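Local coordinates for glycoside hydrolase YxiA (Bacillus licheniformis, PDB 3LV4), which probably hydrolyses glycosidic bonds in L-arabinan, as a calcium-binding member of glycoside hydrolase family 43 related to arabinan endo-1,5-alpha-L-arabinosidases, at residues A336-A341 / V425-A430. Numbering follows the deposited sequence.
Sequences APHRYA and VMTFSA
At Pro337 and His338 the irregular backbone of 336-341, which leaves strand 333-335, passes beside the extended strand 425-430 and then turns away from it; no hydrogen bond joins the two segments, which meet through side chains plus one carbonyl of the strand. The residues met are Val425, Thr427 and Ser429, on one face of the strand. Thr427 stands at the middle, its two branches shared between the two loop residues. OG1, set between the backbone N and the carbonyl carbon (chi1 76°), lies 3.5 Å from Pro337 CD, while the hydroxyl is hydrogen-bonded elsewhere, to Leu414 O on strand 407-418. Pro337 CG and CD each lie 3.8 Å from Thr427 CB, and CG also meets the strand backbone, 3.6 Å from Phe428 O; beyond this, Ser429 CB approaches Pro337 CD at 4.3 Å. The other branch of Thr427 serves the imidazole: CG2 comes up to the edge of the His338 ring, near its plane, 3.7 Å from CD2. Val425 CG2 approaches the same ring obliquely, 4.0 Å from NE2, the two side chains crossing at about a right angle. His338 CG lies anti to the carbonyl carbon, beside the backbone N (chi1 -59°), and the ring's NE2 hydrogen-bonds Ser441 OG on strand 437-442. Further bonds, from His338 N to Gln416 OE1 and from Ser429 OG to Val335 O, tie the loop to strand 407-418 and strand 423-432 to strand 333-335, and Trp439 packs on both Pro337 and Ser429. The contact thus seats the passage from the sheet ending in strand 333-335 onto the C-terminal β-domain. Its direct touches are van der Waals, proline CH groups against a hydroxyl and a carbonyl oxygen, methyls against the imidazole. The outside bonds probably help to fix the rotation of hydroxyl and ring; with those partners on neighbouring strands, the contact needs no hydrogen bond of its own.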
loop_
_atom_site.group_PDB
_atom_site.type_symbol
_atom_site.label_atom_id
_atom_site.label_comp_id
_atom_site.label_asym_id
_atom_site.label_seq_id
_atom_site.Cartn_x
_atom_site.Cartn_y
_atom_site.Cartn_z
ATOM N N ALA A 336 12.814 0.618 -1.871
ATOM C CA ALA A 336 13.917 1.438 -2.368
ATOM C C ALA A 336 13.614 2.897 -2.030
ATOM O O ALA A 336 12.476 3.331 -2.153
ATOM C CB ALA A 336 14.069 1.260 -3.872
ATOM N N PRO A 337 14.622 3.657 -1.574
ATOM C CA PRO A 337 14.326 5.022 -1.105
ATOM C C PRO A 337 13.836 5.995 -2.189
ATOM O O PRO A 337 13.102 6.925 -1.869
ATOM C CB PRO A 337 15.669 5.499 -0.530
ATOM C CG PRO A 337 16.403 4.214 -0.167
ATOM C CD PRO A 337 16.004 3.243 -1.258
ATOM N N HIS A 338 14.234 5.792 -3.442
ATOM C CA HIS A 338 13.813 6.685 -4.527
ATOM C C HIS A 338 12.834 6.038 -5.500
ATOM O O HIS A 338 12.825 4.818 -5.658
ATOM C CB HIS A 338 15.024 7.211 -5.292
ATOM C CG HIS A 338 15.977 7.969 -4.432
ATOM N ND1 HIS A 338 15.644 9.171 -3.842
ATOM C CD2 HIS A 338 17.236 7.687 -4.027
ATOM C CE1 HIS A 338 16.665 9.604 -3.126
ATOM N NE2 HIS A 338 17.644 8.722 -3.221
ATOM N N ARG A 339 12.029 6.867 -6.166
ATOM C CA ARG A 339 11.032 6.365 -7.101
ATOM C C ARG A 339 11.691 5.594 -8.250
ATOM O O ARG A 339 12.855 5.830 -8.593
ATOM C CB ARG A 339 10.165 7.515 -7.650
ATOM C CG ARG A 339 10.908 8.444 -8.598
ATOM C CD ARG A 339 10.160 9.746 -8.838
ATOM N NE ARG A 339 8.817 9.553 -9.376
ATOM C CZ ARG A 339 8.075 10.545 -9.868
ATOM N NH1 ARG A 339 8.554 11.783 -9.881
ATOM N NH2 ARG A 339 6.861 10.304 -10.344
ATOM N N TYR A 340 10.934 4.676 -8.839
ATOM C CA TYR A 340 11.441 3.797 -9.888
ATOM C C TYR A 340 11.832 4.546 -11.156
ATOM O O TYR A 340 11.039 5.314 -11.698
ATOM C CB TYR A 340 10.395 2.733 -10.226
ATOM C CG TYR A 340 10.849 1.759 -11.288
ATOM C CD1 TYR A 340 11.947 0.937 -11.074
ATOM C CD2 TYR A 340 10.176 1.656 -12.498
ATOM C CE1 TYR A 340 12.371 0.044 -12.038
ATOM C CE2 TYR A 340 10.590 0.765 -13.467
ATOM C CZ TYR A 340 11.686 -0.044 -13.228
ATOM O OH TYR A 340 12.114 -0.932 -14.188
ATOM N N ALA A 341 13.049 4.293 -11.635
ATOM C CA ALA A 341 13.555 4.937 -12.841
ATOM C C ALA A 341 14.185 3.925 -13.796
ATOM O O ALA A 341 15.020 4.282 -14.633
ATOM C CB ALA A 341 14.556 6.018 -12.482
ATOM N N VAL A 425 22.803 7.619 -7.507
ATOM C CA VAL A 425 23.333 7.504 -6.156
ATOM C C VAL A 425 23.268 6.060 -5.690
ATOM O O VAL A 425 22.555 5.251 -6.274
ATOM C CB VAL A 425 22.549 8.386 -5.157
ATOM C CG1 VAL A 425 22.751 9.863 -5.476
ATOM C CG2 VAL A 425 21.060 8.019 -5.165
HETATM N N MSE A 426 24.016 5.736 -4.639
HETATM C CA MSE A 426 23.913 4.421 -4.016
HETATM C C MSE A 426 22.908 4.514 -2.878
HETATM O O MSE A 426 22.924 5.474 -2.118
HETATM C CB MSE A 426 25.270 3.967 -3.464
HETATM C CG MSE A 426 25.210 2.625 -2.717
HETATM SE SE MSE A 426 24.592 1.148 -3.870
HETATM C CE MSE A 426 26.158 1.058 -5.055
ATOM N N THR A 427 22.028 3.529 -2.751
ATOM C CA THR A 427 21.087 3.544 -1.642
ATOM C C THR A 427 21.149 2.234 -0.872
ATOM O O THR A 427 21.680 1.242 -1.355
ATOM C CB THR A 427 19.630 3.774 -2.123
ATOM O OG1 THR A 427 19.111 2.570 -2.712
ATOM C CG2 THR A 427 19.574 4.914 -3.146
ATOM N N PHE A 428 20.615 2.247 0.343
ATOM C CA PHE A 428 20.294 1.016 1.032
ATOM C C PHE A 428 18.958 1.192 1.736
ATOM O O PHE A 428 18.538 2.311 2.019
ATOM C CB PHE A 428 21.404 0.582 2.013
ATOM C CG PHE A 428 21.629 1.529 3.159
ATOM C CD1 PHE A 428 20.815 1.489 4.282
ATOM C CD2 PHE A 428 22.687 2.431 3.132
ATOM C CE1 PHE A 428 21.033 2.350 5.355
ATOM C CE2 PHE A 428 22.918 3.292 4.200
ATOM C CZ PHE A 428 22.083 3.256 5.311
ATOM N N SER A 429 18.283 0.080 1.990
ATOM C CA SER A 429 16.991 0.110 2.657
ATOM C C SER A 429 16.922 -1.146 3.493
ATOM O O SER A 429 17.149 -2.238 2.978
ATOM C CB SER A 429 15.853 0.129 1.636
ATOM O OG SER A 429 14.587 0.157 2.284
ATOM N N ALA A 430 16.647 -1.003 4.783
ATOM C CA ALA A 430 16.726 -2.154 5.675
ATOM C C ALA A 430 15.658 -2.126 6.767
ATOM O O ALA A 430 15.045 -1.086 7.023
ATOM C CB ALA A 430 18.128 -2.253 6.291
#